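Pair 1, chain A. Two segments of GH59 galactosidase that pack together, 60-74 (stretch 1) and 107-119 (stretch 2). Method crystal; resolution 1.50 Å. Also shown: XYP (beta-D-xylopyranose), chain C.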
# COMPACT_ATOMS: atom_id res chain seq x y z
N ALA A 60 15.14 -3.17 -1.84
CA ALA A 60 16.58 -3.36 -1.75
C ALA A 60 17.21 -2.49 -0.68
O ALA A 60 18.46 -2.44 -0.52
CB ALA A 60 17.27 -3.08 -3.07
N THR A 61 16.38 -1.78 0.06
CA THR A 61 16.88 -0.88 1.08
C THR A 61 16.36 -1.39 2.43
O THR A 61 16.43 -2.60 2.70
CB THR A 61 16.43 0.58 0.79
OG1 THR A 61 14.99 0.59 0.70
CG2 THR A 61 17.08 1.10 -0.56
N SER A 62 15.89 -0.48 3.29
CA SER A 62 15.40 -0.88 4.62
C SER A 62 13.89 -0.63 4.75
O SER A 62 13.37 -0.50 5.88
CB SER A 62 16.18 -0.16 5.72
OG SER A 62 17.53 -0.65 5.71
N GLY A 63 13.21 -0.56 3.62
CA GLY A 63 11.74 -0.44 3.62
C GLY A 63 11.33 0.90 4.19
O GLY A 63 11.96 1.93 3.94
N GLY A 64 10.23 0.87 4.96
CA GLY A 64 9.58 2.09 5.43
C GLY A 64 8.21 1.69 5.93
O GLY A 64 8.03 0.54 6.34
N ASN A 65 7.26 2.62 5.91
CA ASN A 65 5.89 2.34 6.38
C ASN A 65 4.88 2.73 5.30
O ASN A 65 5.11 3.68 4.55
CB ASN A 65 5.52 3.20 7.61
CG ASN A 65 6.20 2.71 8.90
OD1 ASN A 65 6.58 1.54 9.03
ND2 ASN A 65 6.31 3.64 9.88
N ILE A 66 3.78 1.97 5.25
CA ILE A 66 2.62 2.33 4.42
C ILE A 66 1.56 2.82 5.38
O ILE A 66 1.02 2.05 6.14
CB ILE A 66 2.05 1.14 3.62
CG1 ILE A 66 3.14 0.46 2.76
CG2 ILE A 66 0.83 1.59 2.80
CD1 ILE A 66 2.68 -0.81 2.07
N GLU A 67 1.34 4.13 5.39
CA GLU A 67 0.26 4.68 6.20
C GLU A 67 -1.02 4.54 5.43
O GLU A 67 -1.11 4.93 4.25
CB GLU A 67 0.53 6.16 6.52
CG GLU A 67 1.63 6.32 7.57
CD GLU A 67 1.89 7.78 7.99
OE1 GLU A 67 1.37 8.68 7.33
OE2 GLU A 67 2.64 7.97 8.97
N ILE A 68 -2.04 3.97 6.08
CA ILE A 68 -3.29 3.74 5.38
C ILE A 68 -4.27 4.82 5.88
O ILE A 68 -4.70 4.75 7.03
CB ILE A 68 -3.89 2.37 5.74
CG1 ILE A 68 -2.90 1.24 5.40
CG2 ILE A 68 -5.19 2.11 4.98
CD1 ILE A 68 -3.11 -0.01 6.25
N ARG A 69 -4.61 5.77 4.98
CA ARG A 69 -5.39 6.92 5.38
C ARG A 69 -6.68 6.98 4.54
O ARG A 69 -6.72 6.52 3.41
CB ARG A 69 -4.58 8.21 5.16
CG ARG A 69 -3.46 8.34 6.22
CD ARG A 69 -2.59 9.58 6.01
NE ARG A 69 -1.51 9.61 6.98
CZ ARG A 69 -1.63 10.01 8.26
NH1 ARG A 69 -2.82 10.45 8.74
NH2 ARG A 69 -0.55 9.99 9.06
N LEU A 70 -7.77 7.50 5.15
CA LEU A 70 -9.03 7.52 4.44
C LEU A 70 -9.37 8.91 3.94
O LEU A 70 -9.32 9.89 4.67
CB LEU A 70 -10.16 7.03 5.37
CG LEU A 70 -10.05 5.59 5.85
CD1 LEU A 70 -11.24 5.24 6.79
CD2 LEU A 70 -9.92 4.60 4.70
N ASP A 71 -9.76 8.93 2.67
CA ASP A 71 -10.40 10.07 2.03
C ASP A 71 -9.54 11.30 1.68
O ASP A 71 -9.94 12.10 0.93
CB ASP A 71 -11.73 10.40 2.72
CG ASP A 71 -12.71 9.20 2.69
OD1 ASP A 71 -12.85 8.60 1.65
OD2 ASP A 71 -13.28 8.98 3.74
N SER A 72 -8.37 11.38 2.26
CA SER A 72 -7.37 12.36 1.79
C SER A 72 -5.97 11.89 2.20
O SER A 72 -5.83 11.02 3.08
CB SER A 72 -7.65 13.74 2.38
OG SER A 72 -7.59 13.71 3.81
N SER A 73 -4.95 12.47 1.56
CA SER A 73 -3.58 12.00 1.79
C SER A 73 -3.09 12.31 3.20
O SER A 73 -2.06 11.75 3.64
CB SER A 73 -2.61 12.58 0.73
OG SER A 73 -2.51 13.97 0.85
N THR A 74 -3.80 13.22 3.89
CA THR A 74 -3.48 13.61 5.26
C THR A 74 -4.64 13.16 6.17
O THR A 74 -4.74 13.59 7.33
CB THR A 74 -3.23 15.14 5.38
OG1 THR A 74 -4.36 15.84 4.88
CG2 THR A 74 -1.93 15.57 4.59
N ASP A 107 -12.26 6.47 -0.03
CA ASP A 107 -11.09 6.41 -0.93
C ASP A 107 -9.87 6.09 -0.05
O ASP A 107 -9.66 6.73 1.00
CB ASP A 107 -10.84 7.71 -1.65
CG ASP A 107 -12.05 8.18 -2.49
OD1 ASP A 107 -12.84 7.33 -2.96
OD2 ASP A 107 -12.16 9.40 -2.67
N VAL A 108 -9.07 5.12 -0.49
CA VAL A 108 -7.98 4.67 0.36
C VAL A 108 -6.68 5.29 -0.17
O VAL A 108 -6.33 5.05 -1.34
CB VAL A 108 -7.88 3.13 0.39
CG1 VAL A 108 -6.58 2.71 1.00
CG2 VAL A 108 -9.04 2.52 1.20
N TYR A 109 -5.98 6.03 0.71
CA TYR A 109 -4.65 6.57 0.38
C TYR A 109 -3.62 5.73 1.05
O TYR A 109 -3.63 5.62 2.28
CB TYR A 109 -4.51 8.02 0.88
CG TYR A 109 -5.34 8.98 0.06
CD1 TYR A 109 -4.73 9.93 -0.78
CD2 TYR A 109 -6.75 8.95 0.12
CE1 TYR A 109 -5.50 10.83 -1.54
CE2 TYR A 109 -7.52 9.83 -0.63
CZ TYR A 109 -6.89 10.76 -1.47
OH TYR A 109 -7.70 11.63 -2.20
N LEU A 110 -2.71 5.16 0.24
CA LEU A 110 -1.54 4.51 0.80
C LEU A 110 -0.38 5.51 0.70
O LEU A 110 0.06 5.85 -0.40
CB LEU A 110 -1.23 3.21 0.06
CG LEU A 110 -2.37 2.18 -0.00
CD1 LEU A 110 -1.82 0.95 -0.69
CD2 LEU A 110 -2.87 1.84 1.43
N VAL A 111 0.05 6.02 1.86
CA VAL A 111 1.00 7.12 1.95
C VAL A 111 2.32 6.55 2.45
O VAL A 111 2.37 5.87 3.48
CB VAL A 111 0.50 8.26 2.87
CG1 VAL A 111 1.52 9.41 2.88
CG2 VAL A 111 -0.89 8.76 2.41
N PHE A 112 3.38 6.73 1.66
CA PHE A 112 4.61 5.97 1.91
C PHE A 112 5.57 6.84 2.69
O PHE A 112 5.91 7.94 2.25
CB PHE A 112 5.21 5.55 0.55
CG PHE A 112 4.20 4.87 -0.35
CD1 PHE A 112 3.46 3.77 0.14
CD2 PHE A 112 3.97 5.31 -1.64
CE1 PHE A 112 2.49 3.13 -0.67
CE2 PHE A 112 3.04 4.68 -2.49
CZ PHE A 112 2.30 3.58 -2.00
N LYS A 113 6.01 6.34 3.84
CA LYS A 113 6.85 7.16 4.71
C LYS A 113 8.10 6.40 5.13
O LYS A 113 8.07 5.18 5.33
CB LYS A 113 6.06 7.56 5.96
CG LYS A 113 4.82 8.40 5.67
CD LYS A 113 5.15 9.83 5.29
CE LYS A 113 3.91 10.77 5.33
NZ LYS A 113 3.08 10.80 6.61
N GLY A 114 9.22 7.11 5.27
CA GLY A 114 10.40 6.42 5.77
C GLY A 114 11.61 7.33 5.78
O GLY A 114 11.49 8.55 5.81
N ASP A 115 12.75 6.67 5.70
CA ASP A 115 14.07 7.28 5.67
C ASP A 115 14.28 7.92 4.28
O ASP A 115 13.34 8.02 3.45
CB ASP A 115 15.10 6.15 5.94
CG ASP A 115 16.39 6.64 6.59
OD1 ASP A 115 16.90 7.71 6.18
OD2 ASP A 115 16.92 5.92 7.50
N SER A 116 15.50 8.39 4.03
CA SER A 116 15.89 8.93 2.72
C SER A 116 15.94 7.78 1.69
O SER A 116 16.02 6.59 2.06
CB SER A 116 17.33 9.47 2.87
OG SER A 116 18.18 8.39 3.31
N GLY A 117 15.91 8.13 0.41
CA GLY A 117 16.10 7.15 -0.65
C GLY A 117 14.81 6.43 -1.00
O GLY A 117 13.74 6.81 -0.53
N TYR A 118 14.91 5.38 -1.82
CA TYR A 118 13.72 4.64 -2.21
C TYR A 118 13.35 3.66 -1.10
O TYR A 118 14.23 3.08 -0.44
CB TYR A 118 14.02 3.89 -3.46
CG TYR A 118 14.28 4.76 -4.64
CD1 TYR A 118 13.28 5.56 -5.20
CD2 TYR A 118 15.52 4.73 -5.27
CE1 TYR A 118 13.53 6.34 -6.34
CE2 TYR A 118 15.77 5.49 -6.41
CZ TYR A 118 14.76 6.27 -6.95
OH TYR A 118 15.01 7.03 -8.09
N LEU A 119 12.04 3.49 -0.91
CA LEU A 119 11.57 2.73 0.24
C LEU A 119 11.23 1.25 -0.08
O LEU A 119 11.79 0.31 0.55
CB LEU A 119 10.35 3.41 0.87
CG LEU A 119 10.57 4.89 1.24
CD1 LEU A 119 9.32 5.37 1.86
CD2 LEU A 119 11.73 5.16 2.17
O1 XYP C . 16.05 1.56 -10.07
C1 XYP C . 14.80 1.72 -9.43
C2 XYP C . 14.11 0.36 -9.51
C3 XYP C . 12.77 0.42 -8.80
C4 XYP C . 12.93 1.02 -7.41
C5 XYP C . 13.73 2.33 -7.48
O2 XYP C . 13.82 -0.01 -10.85
O3 XYP C . 12.20 -0.88 -8.71
O4 XYP C . 11.68 1.32 -6.83
O5 XYP C . 14.97 2.09 -8.11
O HOH W 1 12.63 3.98 5.74
O HOH W 2 -10.37 11.36 -1.95
O HOH W 3 0.18 12.27 5.32

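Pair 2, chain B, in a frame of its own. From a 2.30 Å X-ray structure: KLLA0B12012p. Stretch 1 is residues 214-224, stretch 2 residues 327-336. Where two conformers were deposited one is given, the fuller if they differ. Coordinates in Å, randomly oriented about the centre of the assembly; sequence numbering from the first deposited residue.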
# COMPACT_ATOMS: atom_id res chain seq x y z
N LYS B 214 -5.86 15.12 10.05
CA LYS B 214 -4.72 14.52 9.36
C LYS B 214 -5.19 13.63 8.20
O LYS B 214 -6.36 13.26 8.14
CB LYS B 214 -3.82 13.73 10.34
CG LYS B 214 -4.40 12.39 10.79
CD LYS B 214 -3.31 11.42 11.25
CE LYS B 214 -3.86 10.26 12.07
NZ LYS B 214 -4.80 9.39 11.29
N PHE B 215 -4.27 13.27 7.30
CA PHE B 215 -4.65 12.42 6.18
C PHE B 215 -3.54 11.51 5.77
O PHE B 215 -2.36 11.74 6.07
CB PHE B 215 -5.09 13.28 4.96
CG PHE B 215 -3.98 14.04 4.25
CD1 PHE B 215 -3.54 15.27 4.73
CD2 PHE B 215 -3.40 13.54 3.09
CE1 PHE B 215 -2.50 15.95 4.09
CE2 PHE B 215 -2.38 14.23 2.44
CZ PHE B 215 -1.93 15.43 2.94
N HIS B 216 -3.94 10.45 5.07
CA HIS B 216 -2.97 9.59 4.44
C HIS B 216 -3.26 9.63 2.95
O HIS B 216 -4.34 10.08 2.52
CB HIS B 216 -2.85 8.19 5.06
CG HIS B 216 -4.07 7.33 5.00
ND1 HIS B 216 -4.16 6.27 4.11
CD2 HIS B 216 -5.19 7.36 5.76
CE1 HIS B 216 -5.33 5.70 4.36
NE2 HIS B 216 -5.99 6.34 5.32
N ILE B 217 -2.26 9.26 2.14
CA ILE B 217 -2.34 9.24 0.70
C ILE B 217 -2.54 7.79 0.26
O ILE B 217 -1.81 6.88 0.67
CB ILE B 217 -1.14 9.90 -0.04
CG1 ILE B 217 -1.00 11.39 0.35
CG2 ILE B 217 -1.29 9.74 -1.56
CD1 ILE B 217 0.22 12.11 -0.20
N ARG B 218 -3.53 7.57 -0.59
CA ARG B 218 -3.76 6.30 -1.24
C ARG B 218 -3.27 6.53 -2.69
O ARG B 218 -3.85 7.33 -3.43
CB ARG B 218 -5.25 5.90 -1.20
CG ARG B 218 -5.60 4.61 -2.00
CD ARG B 218 -4.70 3.46 -1.60
NE ARG B 218 -5.43 2.23 -1.30
CZ ARG B 218 -6.06 1.97 -0.15
NH1 ARG B 218 -6.66 0.81 0.04
NH2 ARG B 218 -6.10 2.90 0.81
N CYS B 219 -2.19 5.84 -3.05
CA CYS B 219 -1.59 5.91 -4.37
C CYS B 219 -1.81 4.54 -5.09
O CYS B 219 -1.42 3.50 -4.55
CB CYS B 219 -0.11 6.25 -4.23
SG CYS B 219 0.81 6.28 -5.78
N TYR B 220 -2.50 4.53 -6.27
CA TYR B 220 -2.67 3.28 -7.03
C TYR B 220 -1.43 3.04 -7.88
O TYR B 220 -1.01 3.91 -8.63
CB TYR B 220 -3.93 3.27 -7.89
CG TYR B 220 -5.17 3.43 -7.03
CD1 TYR B 220 -5.57 2.41 -6.17
CD2 TYR B 220 -5.91 4.60 -7.05
CE1 TYR B 220 -6.69 2.56 -5.35
CE2 TYR B 220 -7.04 4.76 -6.25
CZ TYR B 220 -7.44 3.72 -5.41
OH TYR B 220 -8.54 3.84 -4.62
N VAL B 221 -0.83 1.87 -7.70
CA VAL B 221 0.39 1.46 -8.37
C VAL B 221 0.08 0.22 -9.18
O VAL B 221 -0.41 -0.75 -8.61
CB VAL B 221 1.51 1.22 -7.33
CG1 VAL B 221 2.79 0.73 -8.00
CG2 VAL B 221 1.77 2.47 -6.50
N THR B 222 0.35 0.25 -10.49
CA THR B 222 0.09 -0.90 -11.36
C THR B 222 1.39 -1.52 -11.79
O THR B 222 2.25 -0.85 -12.35
CB THR B 222 -0.83 -0.56 -12.56
OG1 THR B 222 -1.99 0.12 -12.10
CG2 THR B 222 -1.25 -1.78 -13.36
N CYS B 223 1.55 -2.80 -11.49
CA CYS B 223 2.66 -3.62 -11.97
C CYS B 223 2.16 -4.32 -13.16
O CYS B 223 1.08 -4.88 -13.11
CB CYS B 223 3.10 -4.62 -10.91
SG CYS B 223 4.14 -3.90 -9.64
N SER B 224 2.94 -4.34 -14.22
CA SER B 224 2.58 -5.02 -15.45
C SER B 224 3.72 -5.95 -15.92
O SER B 224 4.84 -5.48 -16.11
CB SER B 224 2.23 -4.01 -16.53
OG SER B 224 1.87 -4.72 -17.71
N GLU B 327 -1.16 -6.13 -11.92
CA GLU B 327 -1.85 -5.94 -10.66
C GLU B 327 -1.82 -4.50 -10.24
O GLU B 327 -0.76 -3.88 -10.31
CB GLU B 327 -1.30 -6.85 -9.53
CG GLU B 327 -2.22 -6.87 -8.31
CD GLU B 327 -1.99 -7.89 -7.22
OE1 GLU B 327 -1.21 -8.84 -7.46
OE2 GLU B 327 -2.58 -7.74 -6.13
N THR B 328 -2.96 -3.96 -9.77
CA THR B 328 -2.93 -2.61 -9.24
C THR B 328 -3.09 -2.73 -7.72
O THR B 328 -3.99 -3.40 -7.22
CB THR B 328 -3.79 -1.58 -9.98
OG1 THR B 328 -4.62 -0.87 -9.07
CG2 THR B 328 -4.57 -2.14 -11.13
N PHE B 329 -2.14 -2.14 -7.02
CA PHE B 329 -2.08 -2.15 -5.57
C PHE B 329 -2.40 -0.75 -5.05
O PHE B 329 -2.18 0.24 -5.75
CB PHE B 329 -0.66 -2.52 -5.10
CG PHE B 329 -0.08 -3.82 -5.62
CD1 PHE B 329 0.65 -3.85 -6.80
CD2 PHE B 329 -0.20 -4.99 -4.88
CE1 PHE B 329 1.22 -5.05 -7.26
CE2 PHE B 329 0.38 -6.19 -5.33
CZ PHE B 329 1.08 -6.21 -6.52
N GLY B 330 -2.86 -0.71 -3.79
CA GLY B 330 -3.13 0.51 -3.05
C GLY B 330 -1.99 0.81 -2.09
O GLY B 330 -1.86 0.12 -1.07
N PHE B 331 -1.14 1.80 -2.42
CA PHE B 331 -0.03 2.19 -1.56
C PHE B 331 -0.47 3.29 -0.62
O PHE B 331 -0.95 4.32 -1.06
CB PHE B 331 1.20 2.62 -2.37
CG PHE B 331 2.11 1.52 -2.83
CD1 PHE B 331 1.64 0.49 -3.64
CD2 PHE B 331 3.48 1.59 -2.59
CE1 PHE B 331 2.51 -0.47 -4.14
CE2 PHE B 331 4.35 0.62 -3.08
CZ PHE B 331 3.86 -0.40 -3.86
N ASP B 332 -0.32 3.04 0.68
CA ASP B 332 -0.68 4.01 1.70
C ASP B 332 0.53 4.66 2.33
O ASP B 332 1.40 3.99 2.93
CB ASP B 332 -1.65 3.42 2.74
CG ASP B 332 -3.00 3.11 2.11
OD1 ASP B 332 -3.84 4.04 2.01
OD2 ASP B 332 -3.18 1.97 1.63
N PHE B 333 0.60 5.97 2.11
CA PHE B 333 1.63 6.86 2.60
C PHE B 333 1.08 7.88 3.61
O PHE B 333 0.00 8.42 3.42
CB PHE B 333 2.22 7.67 1.43
CG PHE B 333 3.03 6.89 0.43
CD1 PHE B 333 4.39 6.69 0.62
CD2 PHE B 333 2.45 6.43 -0.74
CE1 PHE B 333 5.14 5.98 -0.34
CE2 PHE B 333 3.20 5.70 -1.68
CZ PHE B 333 4.53 5.48 -1.46
N LEU B 334 1.88 8.19 4.62
CA LEU B 334 1.63 9.25 5.60
C LEU B 334 2.51 10.45 5.18
O LEU B 334 3.56 10.27 4.56
CB LEU B 334 2.06 8.76 6.99
CG LEU B 334 0.98 8.10 7.88
CD1 LEU B 334 0.36 6.89 7.24
CD2 LEU B 334 1.55 7.69 9.23
N VAL B 335 2.03 11.66 5.42
CA VAL B 335 2.72 12.89 5.10
C VAL B 335 2.95 13.62 6.41
O VAL B 335 1.99 13.81 7.18
CB VAL B 335 1.97 13.80 4.09
CG1 VAL B 335 2.90 14.89 3.55
CG2 VAL B 335 1.35 12.99 2.95
N ASP B 336 4.20 14.07 6.64
CA ASP B 336 4.55 14.85 7.83
C ASP B 336 4.48 16.35 7.54
O ASP B 336 4.33 16.75 6.39
CB ASP B 336 5.90 14.41 8.47
CG ASP B 336 7.22 14.74 7.79
OD1 ASP B 336 7.26 15.70 6.97
OD2 ASP B 336 8.26 14.10 8.14
O HOH W 4 -0.05 11.81 7.50

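Antiparallel strand pairing fixes the backbone and leaves the side chains free, and these two pairs illustrate how far that freedom extends. In pair 1, strand 64-70 runs against the strand that carries D107(A) to F112(A), at 153° between their directions; in pair 2 the corresponding angle is 152°, and 14 central residues superpose with an RMSD of 0.4 Å. The hydrogen-bonded couples coincide: N65(A) with K113(A), E67(A) with V111(A) and R69(A) with Y109(A) in pair 1 match I217(B) with F333(B), C219(B) with F331(B) and V221(B) with F329(B) in pair 2. Each couple exchanges two backbone bonds, as when E67(A) N donates to V111(A) O at 2.8 Å and C219(B) N to F331(B) O, also at 2.8 Å.

The salt bridge across the strands changes face between the pairs. The face of I66(A), I68(A), L70(A), V108(A), L110(A) and F112(A) is wholly apolar in pair 1; I66(A) CG2 lies 3.8 Å from L110(A) CB and 4.1 Å from F112(A) CE1, at the edge of that ring. In pair 2 the matching face carries charge. R218(B), in place of I66(A), and D332(B), in place of F112(A), form a salt bridge, with R218(B) NH2 2.8 Å from D332(B) OD1. G330(B), which matches L110(A), makes room for this arginine: its CA lies 3.4 Å from R218(B) NE, and a CB there would clash with the same nitrogen.

On the other face the salt bridge belongs to pair 1. K113(A) NZ reaches diagonally to E67(A) OE1, forming a salt bridge at 2.8 Å. The same carboxylate oxygen also accepts from R69(A) NE at 3.0 Å and R69(A) NH2 at 2.9 Å, so it lies between two positive groups whose R69(A) NH2 and K113(A) NZ atoms are 4.5 Å apart. In pair 2 these three positions hold C219(B), F333(B) and V221(B), and the same diagonal is an apolar contact, C219(B) CB to F333(B) CE2 at 4.2 Å. V221(B) CG2 sits over the face of the F331(B) ring, 3.9 Å from its centroid.

Aromatic residues match at Y109(A) and F329(B). In pair 1, S73(A) N lies over one face of the Y109(A) ring, 3.5 Å from Y109(A) CD1. In pair 2, C223(B) SG approaches F329(B) CE1 at 3.9 Å, oblique to the ring. A common backbone ladder thus accommodates a salt bridge on either face.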